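Local coordinates for protein catalase (Pseudomonas syringae, PDB 1M7S) that breaks down hydrogen peroxide to water and oxygen with the help of heme, protecting the cell from the toxic effects of peroxide, at residues K197-K202 and G316-E321; K252-V257 and E284-Q289. All blocks are in the same frame, centred on the assembly; numbering follows the deposited sequence.

Contact 1 (K197-K202 and G316-E321); sequences KLVNAK and GIEPSE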
ATOM      1  N   LYS A 197      21.721  25.254 -11.854  1.00 10.31           N
ATOM      2  CA  LYS A 197      21.943  25.948 -13.130  1.00 10.12           C
ATOM      3  C   LYS A 197      20.762  26.891 -13.326  1.00 11.36           C
ATOM      4  O   LYS A 197      19.611  26.438 -13.423  1.00 13.50           O
ATOM      5  CB  LYS A 197      22.085  24.898 -14.222  1.00 11.02           C
ATOM      6  CG  LYS A 197      22.095  25.245 -15.665  1.00 14.72           C
ATOM      7  CD  LYS A 197      21.878  24.102 -16.660  1.00 15.40           C
ATOM      8  CE  LYS A 197      22.808  22.909 -16.452  1.00 14.90           C
ATOM      9  NZ  LYS A 197      22.800  22.067 -17.708  1.00 14.74           N
ATOM     10  N   LEU A 198      21.043  28.182 -13.382  1.00 10.40           N
ATOM     11  CA  LEU A 198      20.015  29.168 -13.649  1.00 12.10           C
ATOM     12  C   LEU A 198      20.042  29.497 -15.164  1.00 11.74           C
ATOM     13  O   LEU A 198      21.145  29.709 -15.675  1.00 11.50           O
ATOM     14  CB  LEU A 198      20.199  30.456 -12.838  1.00 11.95           C
ATOM     15  CG  LEU A 198      20.059  30.249 -11.316  1.00 14.91           C
ATOM     16  CD1 LEU A 198      20.005  31.565 -10.540  1.00 16.18           C
ATOM     17  CD2 LEU A 198      18.834  29.435 -10.977  1.00 15.92           C
ATOM     18  N   VAL A 199      18.872  29.571 -15.742  1.00 11.03           N
ATOM     19  CA  VAL A 199      18.800  29.826 -17.189  1.00 12.45           C
ATOM     20  C   VAL A 199      17.965  31.084 -17.423  1.00 13.30           C
ATOM     21  O   VAL A 199      16.951  31.341 -16.760  1.00 11.76           O
ATOM     22  CB  VAL A 199      18.540  28.582 -18.028  1.00 18.42           C
ATOM     23  CG1 VAL A 199      18.244  27.299 -17.248  1.00 16.21           C
ATOM     24  CG2 VAL A 199      17.622  28.773 -19.218  1.00 16.46           C
ATOM     25  N   ASN A 200      18.535  31.949 -18.284  1.00 12.50           N
ATOM     26  CA  ASN A 200      17.885  33.242 -18.520  1.00 13.60           C
ATOM     27  C   ASN A 200      17.019  33.187 -19.757  1.00 14.99           C
ATOM     28  O   ASN A 200      16.989  32.181 -20.467  1.00 14.41           O
ATOM     29  CB  ASN A 200      18.941  34.327 -18.513  1.00 13.30           C
ATOM     30  CG  ASN A 200      19.863  34.377 -19.718  1.00 14.05           C
ATOM     31  OD1 ASN A 200      19.607  33.777 -20.762  1.00 16.00           O
ATOM     32  ND2 ASN A 200      20.979  35.093 -19.613  1.00 14.14           N
ATOM     33  N   ALA A 201      16.338  34.315 -20.051  1.00 16.90           N
ATOM     34  CA  ALA A 201      15.449  34.306 -21.228  1.00 19.68           C
ATOM     35  C   ALA A 201      16.180  34.116 -22.545  1.00 20.86           C
ATOM     36  O   ALA A 201      15.533  33.578 -23.475  1.00 21.69           O
ATOM     37  CB  ALA A 201      14.561  35.537 -21.215  1.00 18.51           C
ATOM     38  N   LYS A 202      17.493  34.334 -22.663  1.00 21.48           N
ATOM     39  CA  LYS A 202      18.195  34.018 -23.900  1.00 24.24           C
ATOM     40  C   LYS A 202      18.683  32.585 -23.973  1.00 24.23           C
ATOM     41  O   LYS A 202      19.268  32.135 -24.964  1.00 23.94           O
ATOM     42  CB  LYS A 202      19.393  34.989 -24.058  1.00 27.36           C
ATOM     43  CG  LYS A 202      18.855  36.417 -24.020  1.00 30.60           C
ATOM     44  CD  LYS A 202      19.748  37.427 -24.695  1.00 33.30           C
ATOM     45  CE  LYS A 202      20.357  38.406 -23.704  1.00 34.43           C
ATOM     46  NZ  LYS A 202      20.893  37.671 -22.523  1.00 36.25           N
ATOM     47  N   GLY A 316      13.727  28.313 -15.764  1.00 14.53           N
ATOM     48  CA  GLY A 316      14.720  29.250 -15.260  1.00 12.62           C
ATOM     49  C   GLY A 316      15.634  28.610 -14.212  1.00 11.55           C
ATOM     50  O   GLY A 316      16.603  29.217 -13.780  1.00 12.42           O
ATOM     51  N   ILE A 317      15.268  27.411 -13.748  1.00  9.80           N
ATOM     52  CA  ILE A 317      16.067  26.779 -12.683  1.00 10.08           C
ATOM     53  C   ILE A 317      16.191  25.318 -13.062  1.00  9.56           C
ATOM     54  O   ILE A 317      15.177  24.671 -13.353  1.00  9.51           O
ATOM     55  CB  ILE A 317      15.412  26.859 -11.289  1.00  9.92           C
ATOM     56  CG1 ILE A 317      15.006  28.264 -10.895  1.00  9.04           C
ATOM     57  CG2 ILE A 317      16.404  26.243 -10.295  1.00  9.12           C
ATOM     58  CD1 ILE A 317      14.384  28.561  -9.554  1.00  9.29           C
ATOM     59  N   GLU A 318      17.410  24.815 -13.133  1.00  9.69           N
ATOM     60  CA  GLU A 318      17.588  23.403 -13.526  1.00 11.41           C
ATOM     61  C   GLU A 318      18.710  22.852 -12.620  1.00 10.50           C
ATOM     62  O   GLU A 318      19.537  23.574 -12.071  1.00 10.39           O
ATOM     63  CB  GLU A 318      18.045  23.316 -14.987  1.00 14.09           C
ATOM     64  CG  GLU A 318      17.140  23.776 -16.103  1.00 15.92           C
ATOM     65  CD  GLU A 318      17.584  23.629 -17.535  1.00 18.98           C
ATOM     66  OE1 GLU A 318      18.642  23.026 -17.863  1.00 19.55           O
ATOM     67  OE2 GLU A 318      16.871  24.132 -18.454  1.00 17.65           O
ATOM     68  N   PRO A 319      18.806  21.542 -12.571  1.00 11.08           N
ATOM     69  CA  PRO A 319      19.911  20.840 -11.930  1.00 12.04           C
ATOM     70  C   PRO A 319      21.216  20.991 -12.727  1.00 11.50           C
ATOM     71  O   PRO A 319      21.211  21.100 -13.962  1.00 13.72           O
ATOM     72  CB  PRO A 319      19.519  19.360 -11.894  1.00 11.51           C
ATOM     73  CG  PRO A 319      18.532  19.267 -13.009  1.00 10.70           C
ATOM     74  CD  PRO A 319      17.898  20.626 -13.298  1.00 11.69           C
ATOM     75  N   SER A 320      22.321  21.106 -11.992  1.00 10.73           N
ATOM     76  CA  SER A 320      23.640  21.127 -12.636  1.00  9.29           C
ATOM     77  C   SER A 320      24.052  19.657 -12.787  1.00  9.93           C
ATOM     78  O   SER A 320      23.292  18.762 -12.369  1.00 10.23           O
ATOM     79  CB  SER A 320      24.633  21.861 -11.735  1.00  9.88           C
ATOM     80  OG  SER A 320      24.835  20.989 -10.601  1.00 11.95           O
ATOM     81  N   GLU A 321      25.246  19.383 -13.300  1.00 10.51           N
ATOM     82  CA  GLU A 321      25.763  18.050 -13.494  1.00 10.82           C
ATOM     83  C   GLU A 321      26.476  17.499 -12.285  1.00  9.56           C
ATOM     84  O   GLU A 321      27.115  16.433 -12.369  1.00 11.20           O
ATOM     85  CB  GLU A 321      26.709  18.019 -14.740  1.00 10.89           C
ATOM     86  CG  GLU A 321      25.926  18.356 -16.038  1.00 10.86           C
ATOM     87  CD  GLU A 321      25.539  19.828 -16.117  1.00 13.12           C
ATOM     88  OE1 GLU A 321      26.249  20.779 -15.671  1.00 10.93           O
ATOM     89  OE2 GLU A 321      24.409  20.134 -16.600  1.00 12.34           O
TER
HETATM   90  O   HOH W   1      20.159  21.093 -16.565  1.00 19.75           O
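K197 and E318 face each other as an antiparallel hydrogen-bonded pair. K197 N donates a hydrogen bond to E318 O at 2.8 Å, and E318 N returns a bond to K197 O. L198 and I317 form the adjoining non-hydrogen-bonded pair, after which V199 N reaches G316 O at 3.0 Å. That last donor stands above the carbonyl plane of G316 rather than on a lone pair, and S72 OG also bonds to this oxygen. The N-to-C directions of 197-199 and 317-319 differ by 146°, well short of exactly antiparallel. With positive phi (109°), G316 has a backbone on which a side chain would be jammed against the preceding carbonyl.

K197 dominates the side-chain contact. With CG anti to the backbone N (chi1 170°), its chain runs past E318, bends at chi3, and brings CE to 3.5 Å from P319 O. Its tip forms a salt bridge to E321, NZ meeting the syn lone pair of OE2 at 2.7 Å, while E321 OE1 is held by Y207 OH. A water accepts from K197 NZ and lies within hydrogen-bonding distance of E318 OE1 and P319 O, so the buried ammonium group has polar company beyond its carboxylate partner. E318 OE1 is also bonded by S393 OG. V199 CG1 lies over a face of the E318 carboxylate, 3.7 Å from E318 OE2. On the face of L198 and I317, these two side chains lie side by side, L198 CD2 touching I317 CG1 at 4.0 Å.

Strand 205-214 flanks strand 196-199 on its other edge, and P319 packs on helix 323-339, the helix carrying Y332, which by similarity is the axial heme ligand. The arrangement is a short antiparallel edge pairing that adds strand 317-319 to the catalase beta-barrel sheet.

Contact 2 (K252-V257 and E284-Q289); sequences KWDLYV and EKKIGQ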
ATOM      1  N   LYS A 252      14.334  35.221  10.507  1.00 10.21           N
ATOM      2  CA  LYS A 252      14.590  35.578   9.125  1.00 11.07           C
ATOM      3  C   LYS A 252      15.958  35.157   8.595  1.00  9.60           C
ATOM      4  O   LYS A 252      16.964  35.082   9.288  1.00  8.79           O
ATOM      5  CB  LYS A 252      14.573  37.123   8.995  1.00 13.48           C
ATOM      6  CG  LYS A 252      13.119  37.630   9.134  1.00 14.62           C
ATOM      7  CD  LYS A 252      13.088  39.133   9.474  1.00 18.38           C
ATOM      8  CE  LYS A 252      14.157  39.962   8.861  1.00 21.42           C
ATOM      9  NZ  LYS A 252      15.344  40.294   9.689  1.00 25.32           N
ATOM     10  N   TRP A 253      15.970  34.977   7.248  1.00  7.84           N
ATOM     11  CA  TRP A 253      17.212  34.645   6.581  1.00  9.43           C
ATOM     12  C   TRP A 253      17.311  35.430   5.247  1.00  8.51           C
ATOM     13  O   TRP A 253      16.346  35.560   4.520  1.00 11.02           O
ATOM     14  CB  TRP A 253      17.266  33.167   6.222  1.00  6.95           C
ATOM     15  CG  TRP A 253      17.476  32.198   7.344  1.00  7.39           C
ATOM     16  CD1 TRP A 253      18.632  31.570   7.701  1.00  7.86           C
ATOM     17  CD2 TRP A 253      16.454  31.739   8.223  1.00  8.69           C
ATOM     18  NE1 TRP A 253      18.385  30.745   8.800  1.00  7.61           N
ATOM     19  CE2 TRP A 253      17.038  30.819   9.104  1.00  8.47           C
ATOM     20  CE3 TRP A 253      15.064  31.983   8.322  1.00  8.26           C
ATOM     21  CZ2 TRP A 253      16.306  30.170  10.091  1.00  9.25           C
ATOM     22  CZ3 TRP A 253      14.346  31.364   9.324  1.00  8.27           C
ATOM     23  CH2 TRP A 253      14.962  30.430  10.212  1.00  8.78           C
ATOM     24  N   ASP A 254      18.468  36.006   4.995  1.00  9.89           N
ATOM     25  CA  ASP A 254      18.766  36.670   3.731  1.00  9.28           C
ATOM     26  C   ASP A 254      19.286  35.598   2.770  1.00 11.75           C
ATOM     27  O   ASP A 254      20.109  34.760   3.189  1.00 14.05           O
ATOM     28  CB  ASP A 254      19.812  37.770   3.891  1.00 10.89           C
ATOM     29  CG  ASP A 254      19.160  39.105   4.313  1.00 13.38           C
ATOM     30  OD1 ASP A 254      17.931  39.238   4.215  1.00 13.70           O
ATOM     31  OD2 ASP A 254      19.915  39.995   4.756  1.00 14.28           O
ATOM     32  N   LEU A 255      18.774  35.607   1.549  1.00  9.88           N
ATOM     33  CA  LEU A 255      19.259  34.663   0.527  1.00  9.44           C
ATOM     34  C   LEU A 255      20.350  35.302  -0.316  1.00 10.58           C
ATOM     35  O   LEU A 255      20.154  36.380  -0.913  1.00  9.32           O
ATOM     36  CB  LEU A 255      18.091  34.232  -0.380  1.00  7.38           C
ATOM     37  CG  LEU A 255      18.396  33.225  -1.493  1.00  7.77           C
ATOM     38  CD1 LEU A 255      18.939  31.917  -0.859  1.00  9.42           C
ATOM     39  CD2 LEU A 255      17.173  32.978  -2.341  1.00 10.86           C
ATOM     40  N   TYR A 256      21.487  34.617  -0.376  1.00  8.63           N
ATOM     41  CA  TYR A 256      22.600  35.001  -1.218  1.00  9.45           C
ATOM     42  C   TYR A 256      22.927  33.980  -2.315  1.00 10.73           C
ATOM     43  O   TYR A 256      22.779  32.757  -2.112  1.00  8.78           O
ATOM     44  CB  TYR A 256      23.853  35.190  -0.359  1.00  7.48           C
ATOM     45  CG  TYR A 256      23.853  36.383   0.548  1.00 10.36           C
ATOM     46  CD1 TYR A 256      23.207  36.298   1.782  1.00 10.19           C
ATOM     47  CD2 TYR A 256      24.499  37.576   0.213  1.00 11.42           C
ATOM     48  CE1 TYR A 256      23.197  37.379   2.647  1.00 11.93           C
ATOM     49  CE2 TYR A 256      24.485  38.671   1.069  1.00 12.99           C
ATOM     50  CZ  TYR A 256      23.820  38.559   2.269  1.00 12.34           C
ATOM     51  OH  TYR A 256      23.766  39.601   3.152  1.00 15.53           O
ATOM     52  N   VAL A 257      23.477  34.493  -3.433  1.00  9.76           N
ATOM     53  CA  VAL A 257      23.956  33.608  -4.505  1.00  9.76           C
ATOM     54  C   VAL A 257      25.439  33.830  -4.812  1.00 11.73           C
ATOM     55  O   VAL A 257      25.955  34.940  -4.631  1.00 11.13           O
ATOM     56  CB  VAL A 257      23.188  33.629  -5.819  1.00 12.25           C
ATOM     57  CG1 VAL A 257      21.759  33.086  -5.612  1.00 12.51           C
ATOM     58  CG2 VAL A 257      23.147  35.006  -6.497  1.00 11.91           C
ATOM     59  N   GLU A 284      29.513  36.791  -2.852  1.00 14.16           N
ATOM     60  CA  GLU A 284      28.072  36.535  -2.695  1.00 14.61           C
ATOM     61  C   GLU A 284      27.234  37.795  -2.953  1.00 14.00           C
ATOM     62  O   GLU A 284      27.658  38.889  -2.603  1.00 15.50           O
ATOM     63  CB  GLU A 284      27.767  36.060  -1.269  1.00 16.37           C
ATOM     64  CG  GLU A 284      28.526  34.767  -0.932  1.00 20.45           C
ATOM     65  CD  GLU A 284      28.027  34.311   0.437  1.00 23.80           C
ATOM     66  OE1 GLU A 284      28.769  34.578   1.397  1.00 26.74           O
ATOM     67  OE2 GLU A 284      26.909  33.759   0.542  1.00 24.04           O
ATOM     68  N   LYS A 285      26.060  37.690  -3.529  1.00 13.50           N
ATOM     69  CA  LYS A 285      25.146  38.780  -3.811  1.00 14.14           C
ATOM     70  C   LYS A 285      23.780  38.484  -3.179  1.00 13.92           C
ATOM     71  O   LYS A 285      23.234  37.410  -3.379  1.00 10.86           O
ATOM     72  CB  LYS A 285      24.971  38.943  -5.332  1.00 15.66           C
ATOM     73  CG  LYS A 285      23.786  39.795  -5.770  1.00 17.97           C
ATOM     74  CD  LYS A 285      23.706  40.060  -7.256  1.00 21.71           C
ATOM     75  CE  LYS A 285      22.583  41.095  -7.501  1.00 25.78           C
ATOM     76  NZ  LYS A 285      22.690  41.691  -8.867  1.00 27.80           N
ATOM     77  N   LYS A 286      23.266  39.422  -2.377  1.00 11.23           N
ATOM     78  CA  LYS A 286      21.950  39.170  -1.759  1.00 13.10           C
ATOM     79  C   LYS A 286      20.828  39.286  -2.767  1.00 13.12           C
ATOM     80  O   LYS A 286      20.806  40.229  -3.611  1.00 12.64           O
ATOM     81  CB  LYS A 286      21.733  40.180  -0.622  1.00 15.73           C
ATOM     82  CG  LYS A 286      20.386  39.974   0.066  1.00 17.59           C
ATOM     83  CD  LYS A 286      20.372  40.617   1.444  1.00 20.93           C
ATOM     84  CE  LYS A 286      20.520  42.121   1.394  1.00 23.97           C
ATOM     85  NZ  LYS A 286      20.112  42.737   0.110  1.00 28.10           N
ATOM     86  N   ILE A 287      19.878  38.347  -2.796  1.00  9.46           N
ATOM     87  CA  ILE A 287      18.793  38.386  -3.750  1.00 10.06           C
ATOM     88  C   ILE A 287      17.397  38.376  -3.142  1.00  8.46           C
ATOM     89  O   ILE A 287      16.417  38.440  -3.919  1.00 10.10           O
ATOM     90  CB  ILE A 287      18.862  37.226  -4.771  1.00 10.45           C
ATOM     91  CG1 ILE A 287      18.782  35.828  -4.112  1.00 11.08           C
ATOM     92  CG2 ILE A 287      20.135  37.328  -5.606  1.00 11.05           C
ATOM     93  CD1 ILE A 287      18.563  34.763  -5.207  1.00 12.63           C
ATOM     94  N   GLY A 288      17.298  38.350  -1.818  1.00 11.54           N
ATOM     95  CA  GLY A 288      15.953  38.342  -1.219  1.00 10.04           C
ATOM     96  C   GLY A 288      16.062  38.041   0.293  1.00  9.39           C
ATOM     97  O   GLY A 288      17.142  37.816   0.825  1.00  8.30           O
ATOM     98  N   GLN A 289      14.872  37.888   0.867  1.00  9.60           N
ATOM     99  CA  GLN A 289      14.765  37.676   2.318  1.00  9.61           C
ATOM    100  C   GLN A 289      13.530  36.844   2.603  1.00  9.04           C
ATOM    101  O   GLN A 289      12.457  37.032   2.024  1.00  8.36           O
ATOM    102  CB  GLN A 289      14.797  38.962   3.150  1.00  9.54           C
ATOM    103  CG  GLN A 289      14.644  38.726   4.657  1.00 12.00           C
ATOM    104  CD  GLN A 289      14.741  40.053   5.424  1.00 14.90           C
ATOM    105  OE1 GLN A 289      13.676  40.529   5.832  1.00 15.54           O
ATOM    106  NE2 GLN A 289      15.899  40.626   5.683  1.00 15.10           N
TER
HETATM  107  O   HOH W   2      25.964  32.433  -1.673  1.00 17.12           O
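The Y256 ring receives K286 over one face, CB standing 4.0 Å from the ring centroid in a CH-pi contact 28° off the normal. E284 OE2 lies 3.5 Å from Y256 CB, its carboxylate turned 52° from the ring, and is bonded by H211 ND1 and a water. The W253 indole stacks edge-to-face with F108, its NE1 bonded to M188 O. The D254 carboxylate and Q289 amide are nearly parallel, 15° apart; Q289 NE2 donates to D254 OD1 on its syn side at 2.9 Å, somewhat out of the carboxylate plane, OD1 lying near the amide plane. Q289 is extended, CG anti to the backbone N, and K252 CE lies obliquely over a face of its amide, 3.1 Å from Q289 OE1. D254 OD2 instead lies against K286 CD.

The strands are antiparallel, with a classic beta bulge where I287 and G288 both face L255. L255 N bonds to G288 O, L255 O accepts from I287 N at 2.7 Å, and V257 and K285 exchange two backbone bonds. On the side of L255 and V257 in this barrel sheet, apolar side chains meet: I287 CD1 touches L255 CD2 and, at 3.6 Å, V257 CG1, while strand 205-214 adds W212 and F210.

After four earlier long strands of the sheet and a run of helices, the chain reaches strand 196-199, the earlier half of contact 1, and turns back through strand 205-214. Two helices follow before strand 252-260, which pairs with strand 284-295 in contact 2 and closes a loop of 26 residues containing no helix. Only after helix 299-304 do residues 316-321 return to strand 196-199, closing a loop of 113 residues with contact 2 wholly within it. The contacts do not touch, their centres being 18 Å apart, yet strand 205-214 joins them: it pairs with strand 196-199 and with strand 252-260. A continuous antiparallel order runs 317-319, 196-199, 205-214, 252-260, 284-295, onward to strand 55-64.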